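Local coordinates for protein acyl-coenzyme A oxidase 3 (Yarrowia lipolytica, PDB 5YS9) that uses FAD to oxidise acyl-CoA to trans-2-enoyl-CoA in peroxisomal fatty acid beta-oxidation, passing the electrons to oxygen to give hydrogen peroxide, at residues Lys35-Met41 with Lys575-Tyr581; His433-Asn439 with Tyr659-Val663. All coordinates share one frame; numbering follows the deposited sequence.

Contact 1. Residues Lys35-Met41 with Lys575-Tyr581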
loop_
_atom_site.group_PDB
_atom_site.type_symbol
_atom_site.label_atom_id
_atom_site.label_comp_id
_atom_site.label_asym_id
_atom_site.label_seq_id
_atom_site.Cartn_x
_atom_site.Cartn_y
_atom_site.Cartn_z
ATOM N N LYS A 35 2.299 21.229 26.790
ATOM C CA LYS A 35 3.162 21.788 27.862
ATOM C C LYS A 35 4.346 22.567 27.379
ATOM O O LYS A 35 4.968 23.256 28.147
ATOM C CB LYS A 35 3.642 20.694 28.800
ATOM C CG LYS A 35 2.612 20.379 29.874
ATOM C CD LYS A 35 2.609 18.897 30.215
ATOM C CE LYS A 35 2.638 18.655 31.702
ATOM N NZ LYS A 35 2.439 17.199 31.900
ATOM N N PHE A 36 4.624 22.503 26.093
ATOM C CA PHE A 36 5.750 23.203 25.505
ATOM C C PHE A 36 5.235 24.258 24.544
ATOM O O PHE A 36 4.105 24.178 24.071
ATOM C CB PHE A 36 6.703 22.230 24.796
ATOM C CG PHE A 36 6.036 21.311 23.808
ATOM C CD1 PHE A 36 5.906 21.673 22.488
ATOM C CD2 PHE A 36 5.592 20.053 24.202
ATOM C CE1 PHE A 36 5.331 20.804 21.571
ATOM C CE2 PHE A 36 4.995 19.195 23.296
ATOM C CZ PHE A 36 4.860 19.566 21.975
ATOM N N PRO A 37 6.058 25.270 24.269
ATOM C CA PRO A 37 5.676 26.200 23.209
ATOM C C PRO A 37 5.996 25.521 21.890
ATOM O O PRO A 37 7.093 24.941 21.724
ATOM C CB PRO A 37 6.584 27.425 23.454
ATOM C CG PRO A 37 7.736 26.927 24.263
ATOM C CD PRO A 37 7.384 25.574 24.849
ATOM N N ILE A 38 5.049 25.593 20.968
ATOM C CA ILE A 38 5.101 24.809 19.734
ATOM C C ILE A 38 6.264 25.296 18.865
ATOM O O ILE A 38 7.007 24.483 18.326
ATOM C CB ILE A 38 3.732 24.818 18.997
ATOM C CG1 ILE A 38 2.670 24.076 19.844
ATOM C CG2 ILE A 38 3.821 24.179 17.617
ATOM C CD1 ILE A 38 1.755 24.974 20.639
ATOM N N LYS A 39 6.438 26.608 18.784
ATOM C CA LYS A 39 7.555 27.237 18.063
ATOM C C LYS A 39 8.900 26.532 18.330
ATOM O O LYS A 39 9.682 26.292 17.394
ATOM C CB LYS A 39 7.584 28.752 18.378
ATOM C CG LYS A 39 8.929 29.477 18.339
ATOM C CD LYS A 39 9.154 30.351 19.579
ATOM C CE LYS A 39 10.616 30.785 19.746
ATOM N NZ LYS A 39 11.065 31.819 18.762
ATOM N N ASP A 40 9.170 26.159 19.571
ATOM C CA ASP A 40 10.457 25.499 19.857
ATOM C C ASP A 40 10.545 24.068 19.324
ATOM O O ASP A 40 11.641 23.582 19.028
ATOM C CB ASP A 40 10.769 25.519 21.344
ATOM C CG ASP A 40 11.000 26.917 21.884
ATOM O OD1 ASP A 40 11.360 27.847 21.121
ATOM O OD2 ASP A 40 10.834 27.069 23.114
ATOM N N MET A 41 9.408 23.384 19.212
ATOM C CA MET A 41 9.386 22.072 18.588
ATOM C C MET A 41 9.603 22.187 17.057
ATOM O O MET A 41 10.319 21.391 16.468
ATOM C CB MET A 41 8.064 21.371 18.932
ATOM C CG MET A 41 8.037 19.885 18.646
ATOM S SD MET A 41 9.330 19.058 19.563
ATOM C CE MET A 41 8.413 18.395 20.949
ATOM N N LYS A 575 16.313 22.525 22.680
ATOM C CA LYS A 575 16.096 23.413 23.826
ATOM C C LYS A 575 15.448 22.666 24.995
ATOM O O LYS A 575 14.739 21.674 24.800
ATOM C CB LYS A 575 15.225 24.598 23.432
ATOM C CG LYS A 575 15.939 25.618 22.601
ATOM C CD LYS A 575 14.966 26.686 22.194
ATOM C CE LYS A 575 15.716 27.776 21.459
ATOM N NZ LYS A 575 14.822 28.907 21.075
ATOM N N ALA A 576 15.674 23.178 26.198
ATOM C CA ALA A 576 15.323 22.476 27.418
ATOM C C ALA A 576 13.828 22.228 27.525
ATOM O O ALA A 576 13.459 21.174 28.050
ATOM C CB ALA A 576 15.830 23.234 28.664
ATOM N N ASP A 577 12.991 23.173 27.064
ATOM C CA ASP A 577 11.523 23.075 27.264
ATOM C C ASP A 577 10.826 21.989 26.401
ATOM O O ASP A 577 9.756 21.462 26.784
ATOM C CB ASP A 577 10.794 24.436 27.198
ATOM C CG ASP A 577 11.062 25.220 25.928
ATOM O OD1 ASP A 577 11.366 24.647 24.861
ATOM O OD2 ASP A 577 10.958 26.457 26.009
ATOM N N VAL A 578 11.475 21.605 25.302
ATOM C CA VAL A 578 10.975 20.534 24.460
ATOM C C VAL A 578 11.664 19.209 24.715
ATOM O O VAL A 578 11.072 18.175 24.420
ATOM C CB VAL A 578 11.042 20.886 22.958
ATOM C CG1 VAL A 578 9.939 21.874 22.599
ATOM C CG2 VAL A 578 12.405 21.425 22.536
ATOM N N LYS A 579 12.881 19.229 25.281
ATOM C CA LYS A 579 13.740 18.050 25.332
ATOM C C LYS A 579 13.034 16.817 25.934
ATOM O O LYS A 579 13.065 15.729 25.305
ATOM C CB LYS A 579 15.085 18.365 26.028
ATOM C CG LYS A 579 15.997 17.158 26.284
ATOM C CD LYS A 579 17.390 17.545 26.781
ATOM C CE LYS A 579 18.309 18.037 25.654
ATOM N NZ LYS A 579 19.762 17.973 26.003
ATOM N N PRO A 580 12.358 16.976 27.116
ATOM C CA PRO A 580 11.722 15.762 27.702
ATOM C C PRO A 580 10.654 15.141 26.819
ATOM O O PRO A 580 10.475 13.923 26.864
ATOM C CB PRO A 580 11.125 16.224 29.031
ATOM C CG PRO A 580 11.631 17.602 29.247
ATOM C CD PRO A 580 12.156 18.164 27.961
ATOM N N TYR A 581 9.964 15.971 26.037
ATOM C CA TYR A 581 8.860 15.505 25.147
ATOM C C TYR A 581 9.437 14.809 23.916
ATOM O O TYR A 581 8.903 13.795 23.474
ATOM C CB TYR A 581 7.888 16.648 24.812
ATOM C CG TYR A 581 7.405 17.303 26.105
ATOM C CD1 TYR A 581 6.428 16.686 26.918
ATOM C CD2 TYR A 581 7.976 18.500 26.557
ATOM C CE1 TYR A 581 6.044 17.248 28.123
ATOM C CE2 TYR A 581 7.578 19.084 27.763
ATOM C CZ TYR A 581 6.638 18.457 28.530
ATOM O OH TYR A 581 6.289 19.050 29.691
#
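V578 meets F36, D40 and M41 with one methyl group. Its CG1 lies 3.9 Å from F36 CB and 3.7 Å from M41 N. M41 reaches the same valine with its terminal methyl, CE to V578 CB 4.1 Å. That methyl also lies against one face of the F36 ring, offset toward the rim. Y581 takes F36 from another direction: F36 CD2 sits over a face of the Y581 ring, 3.7 Å from Y581 CD2. The two ring planes are inclined at 41°, so the pair is oblique. F36 CG stands between its backbone N and carbonyl carbon (chi1 52°), which places the ring beside both V578 and Y581. Farther out, K35 CB packs against the Y581 hydroxyl, and the CG and CD edge of P37 meets the D577 carboxylate at a slant.

The polar edge is acidic. D40 OD2 lies 3.0 Å from D577 OD2 and about as close to D577 OD1, with the carboxylate planes only 17° apart. Such close acids would be expected to repel, probably raising the pKa of one. K575 NZ makes a long salt bridge to D40 OD1 (3.6 Å), while its stronger partner is E43.

The contact joins the start of helix 38-46 to the link after helix 547-573 and the first turn of helix 579-596. Q629, between helices 609-628 and 630-635, bonds to K35 N; Y633 of helix 630-635 bonds to Y581 O.

Contact 2. Residues His433-Asn439 with Tyr659-Val663. With FAD (flavin-adenine dinucleotide), chain D.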
loop_
_atom_site.group_PDB
_atom_site.type_symbol
_atom_site.label_atom_id
_atom_site.label_comp_id
_atom_site.label_asym_id
_atom_site.label_seq_id
_atom_site.Cartn_x
_atom_site.Cartn_y
_atom_site.Cartn_z
ATOM N N HIS A 433 -13.731 6.851 5.824
ATOM C CA HIS A 433 -13.396 8.217 5.393
ATOM C C HIS A 433 -11.945 8.358 4.895
ATOM O O HIS A 433 -11.590 9.370 4.281
ATOM C CB HIS A 433 -13.696 9.187 6.519
ATOM C CG HIS A 433 -15.125 9.162 6.940
ATOM N ND1 HIS A 433 -15.503 9.092 8.256
ATOM C CD2 HIS A 433 -16.263 9.114 6.218
ATOM C CE1 HIS A 433 -16.818 9.069 8.329
ATOM N NE2 HIS A 433 -17.304 9.117 7.106
ATOM N N GLY A 434 -11.109 7.338 5.148
ATOM C CA GLY A 434 -9.811 7.265 4.518
ATOM C C GLY A 434 -9.908 7.070 2.998
ATOM O O GLY A 434 -9.019 7.409 2.258
ATOM N N TYR A 435 -10.986 6.471 2.559
ATOM C CA TYR A 435 -11.099 6.051 1.198
ATOM C C TYR A 435 -11.676 7.232 0.376
ATOM O O TYR A 435 -11.757 7.146 -0.842
ATOM C CB TYR A 435 -11.941 4.766 1.171
ATOM C CG TYR A 435 -11.829 3.940 -0.081
ATOM C CD1 TYR A 435 -10.686 3.156 -0.333
ATOM C CD2 TYR A 435 -12.879 3.882 -1.013
ATOM C CE1 TYR A 435 -10.575 2.371 -1.497
ATOM C CE2 TYR A 435 -12.781 3.095 -2.173
ATOM C CZ TYR A 435 -11.618 2.334 -2.404
ATOM O OH TYR A 435 -11.508 1.537 -3.532
ATOM N N SER A 436 -12.054 8.337 1.028
ATOM C CA SER A 436 -12.504 9.509 0.287
ATOM C C SER A 436 -11.318 10.148 -0.393
ATOM O O SER A 436 -10.371 10.554 0.272
ATOM C CB SER A 436 -13.199 10.557 1.178
ATOM O OG SER A 436 -13.217 11.836 0.528
ATOM N N GLY A 437 -11.369 10.260 -1.713
ATOM C CA GLY A 437 -10.304 10.944 -2.455
ATOM C C GLY A 437 -9.905 12.319 -1.881
ATOM O O GLY A 437 -8.752 12.730 -1.989
ATOM N N TYR A 438 -10.857 13.039 -1.298
ATOM C CA TYR A 438 -10.607 14.404 -0.767
ATOM C C TYR A 438 -9.725 14.402 0.485
ATOM O O TYR A 438 -9.123 15.403 0.810
ATOM C CB TYR A 438 -11.951 15.184 -0.543
ATOM C CG TYR A 438 -12.773 15.155 -1.801
ATOM C CD1 TYR A 438 -12.264 15.722 -2.994
ATOM C CD2 TYR A 438 -14.005 14.484 -1.857
ATOM C CE1 TYR A 438 -12.971 15.627 -4.190
ATOM C CE2 TYR A 438 -14.719 14.408 -3.050
ATOM C CZ TYR A 438 -14.197 14.979 -4.198
ATOM O OH TYR A 438 -14.886 14.902 -5.371
ATOM N N ASN A 439 -9.653 13.280 1.190
ATOM C CA ASN A 439 -8.757 13.209 2.308
ATOM C C ASN A 439 -7.319 12.807 1.927
ATOM O O ASN A 439 -6.489 12.686 2.794
ATOM C CB ASN A 439 -9.365 12.357 3.388
ATOM C CG ASN A 439 -10.592 13.013 3.981
ATOM O OD1 ASN A 439 -10.538 14.191 4.346
ATOM N ND2 ASN A 439 -11.712 12.288 4.039
ATOM N N TYR A 659 -15.558 18.331 5.641
ATOM C CA TYR A 659 -15.795 17.145 4.822
ATOM C C TYR A 659 -17.114 17.205 4.084
ATOM O O TYR A 659 -17.145 17.058 2.860
ATOM C CB TYR A 659 -15.823 15.929 5.759
ATOM C CG TYR A 659 -15.809 14.554 5.163
ATOM C CD1 TYR A 659 -15.219 14.283 3.950
ATOM C CD2 TYR A 659 -16.277 13.501 5.890
ATOM C CE1 TYR A 659 -15.174 13.005 3.449
ATOM C CE2 TYR A 659 -16.229 12.209 5.400
ATOM C CZ TYR A 659 -15.661 11.955 4.189
ATOM O OH TYR A 659 -15.595 10.657 3.692
ATOM N N PHE A 660 -18.209 17.464 4.794
ATOM C CA PHE A 660 -19.502 17.646 4.093
ATOM C C PHE A 660 -19.431 18.865 3.122
ATOM O O PHE A 660 -19.999 18.806 2.010
ATOM C CB PHE A 660 -20.667 17.769 5.096
ATOM C CG PHE A 660 -22.064 17.727 4.484
ATOM C CD1 PHE A 660 -22.564 16.560 3.929
ATOM C CD2 PHE A 660 -22.899 18.829 4.544
ATOM C CE1 PHE A 660 -23.860 16.478 3.419
ATOM C CE2 PHE A 660 -24.183 18.788 4.021
ATOM C CZ PHE A 660 -24.672 17.597 3.467
ATOM N N ALA A 661 -18.722 19.927 3.527
ATOM C CA ALA A 661 -18.583 21.101 2.677
ATOM C C ALA A 661 -17.852 20.757 1.411
ATOM O O ALA A 661 -18.243 21.229 0.352
ATOM C CB ALA A 661 -17.885 22.271 3.401
ATOM N N LYS A 662 -16.798 19.928 1.530
ATOM C CA LYS A 662 -15.855 19.651 0.423
ATOM C C LYS A 662 -16.552 18.779 -0.624
ATOM O O LYS A 662 -16.492 19.045 -1.831
ATOM C CB LYS A 662 -14.560 18.978 0.947
ATOM C CG LYS A 662 -13.267 19.523 0.359
ATOM C CD LYS A 662 -13.203 19.315 -1.119
ATOM C CE LYS A 662 -11.846 19.729 -1.723
ATOM N NZ LYS A 662 -11.544 21.172 -1.610
ATOM N N VAL A 663 -17.255 17.762 -0.139
ATOM C CA VAL A 663 -18.015 16.880 -0.991
ATOM C C VAL A 663 -19.056 17.612 -1.845
ATOM O O VAL A 663 -19.084 17.406 -3.059
ATOM C CB VAL A 663 -18.612 15.719 -0.160
ATOM C CG1 VAL A 663 -19.843 15.096 -0.796
ATOM C CG2 VAL A 663 -17.544 14.679 0.075
HETATM P PA FAD D . -14.890 3.633 12.513
HETATM O O1A FAD D . -15.769 2.492 12.855
HETATM O O2A FAD D . -14.998 4.919 13.236
HETATM O O5B FAD D . -13.367 3.248 12.633
HETATM C C5B FAD D . -12.431 4.240 12.239
HETATM C C4B FAD D . -11.073 3.849 12.758
HETATM O O4B FAD D . -11.126 3.795 14.177
HETATM C C3B FAD D . -10.761 2.459 12.267
HETATM O O3B FAD D . -9.419 2.391 11.826
HETATM C C2B FAD D . -10.894 1.587 13.477
HETATM O O2B FAD D . -9.934 0.540 13.424
HETATM C C1B FAD D . -10.671 2.537 14.631
HETATM N N9A FAD D . -11.531 2.035 15.702
HETATM C C8A FAD D . -12.861 2.143 15.750
HETATM N N7A FAD D . -13.338 1.543 16.855
HETATM C C5A FAD D . -12.303 1.026 17.525
HETATM C C6A FAD D . -12.108 0.260 18.768
HETATM N N6A FAD D . -13.141 -0.087 19.555
HETATM N N1A FAD D . -10.855 -0.078 19.093
HETATM C C2A FAD D . -9.815 0.260 18.326
HETATM N N3A FAD D . -9.912 0.949 17.188
HETATM C C4A FAD D . -11.111 1.348 16.749
HETATM N N1 FAD D . -21.952 1.253 4.199
HETATM C C2 FAD D . -23.204 0.909 3.870
HETATM O O2 FAD D . -24.030 0.790 4.767
HETATM N N3 FAD D . -23.590 0.673 2.624
HETATM C C4 FAD D . -22.760 0.771 1.611
HETATM O O4 FAD D . -23.151 0.552 0.474
HETATM C C4X FAD D . -21.369 1.146 1.873
HETATM N N5 FAD D . -20.477 1.260 0.888
HETATM C C5X FAD D . -19.218 1.616 1.153
HETATM C C6 FAD D . -18.336 1.744 0.103
HETATM C C7 FAD D . -17.037 2.111 0.348
HETATM C C7M FAD D . -16.078 2.235 -0.792
HETATM C C8 FAD D . -16.602 2.373 1.735
HETATM C C8M FAD D . -15.190 2.771 2.013
HETATM C C9 FAD D . -17.482 2.240 2.784
HETATM C C9A FAD D . -18.786 1.877 2.543
HETATM N N10 FAD D . -19.700 1.742 3.599
HETATM C C10 FAD D . -21.004 1.389 3.272
HETATM C "C1'" FAD D . -19.341 1.999 4.995
HETATM C "C2'" FAD D . -18.331 1.019 5.595
HETATM O "O2'" FAD D . -18.986 -0.177 6.000
HETATM C "C3'" FAD D . -17.612 1.654 6.787
HETATM O "O3'" FAD D . -16.583 2.475 6.277
HETATM C "C4'" FAD D . -16.964 0.675 7.753
HETATM O "O4'" FAD D . -17.823 -0.444 7.911
HETATM C "C5'" FAD D . -16.781 1.259 9.146
HETATM O "O5'" FAD D . -15.684 2.147 9.291
HETATM P P FAD D . -15.923 3.616 9.858
HETATM O O1P FAD D . -15.638 4.609 8.798
HETATM O O2P FAD D . -17.246 3.635 10.514
HETATM O O3P FAD D . -14.791 3.870 10.938
#
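Y659 of helix 655-666 presses its ring into the loop 433-439, which joins helices 391-428 and 441-448 of the C-alpha1 domain. The loop contains an ST turn: S436 OG accepts from Y438 N (3.2 Å). Y659 has the largest area buried here, and the far end of its ring does the touching. Its ring edge points toward the face of H433 in an offset edge-to-face pair, with centroids 5.0 Å apart and planes at 83°. H433 CD2 and S436 OG both lie at the rim of the Y659 ring, near its plane. With chi1 at -169° the ring is carried opposite the backbone N, and its hydroxyl end arrives beside H433 and S436. Replacing Y659 by an alanine would remove the ring edge facing H433 and is likely to open a gap between H433, S436 and N439, leaving the histidine to Y327 and to W199 of the second subunit.

Y438 is the second large piece. K662 CD approaches its ring at CD1 (4.2 Å), and V663 CG2 approaches at CD2 (4.0 Å). Both come in obliquely. The Y438 hydroxyl is held by D75 and N667, and also by the backbone N of K252 of the second subunit. W199 of that subunit meets the rings of both H433 and Y659. On the flavin side of the loop, Y435 CD2 packs 3.6 Å from C7M of FAD.

N439 ties the loop together: its ND2 donates to H433 O (2.9 Å, 146° at the hydrogen) while lying 3.6 Å from Y659 CE1.

Overall arrangement
Contacts 1 and 2 are separate: their centres are 33 Å apart and their nearest atoms about 21 Å. Their segments alternate along the chain, in the order 35-41, 433-439, 575-581, 659-663. Both tie an earlier region to the C-terminal part of the chain. Contact 1 brings in the N-terminal region, and contact 2 the C-alpha1 domain. Contact 1 has no other protein chain touching it. Contact 2 is buried at the interface of the two subunits and lies beside the flavin, since Y435 belongs to the FAD pocket. That pocket is built from both chains: R331, R354 and Q428 of this one bond FAD together with T163, S169 and D457 of the second subunit.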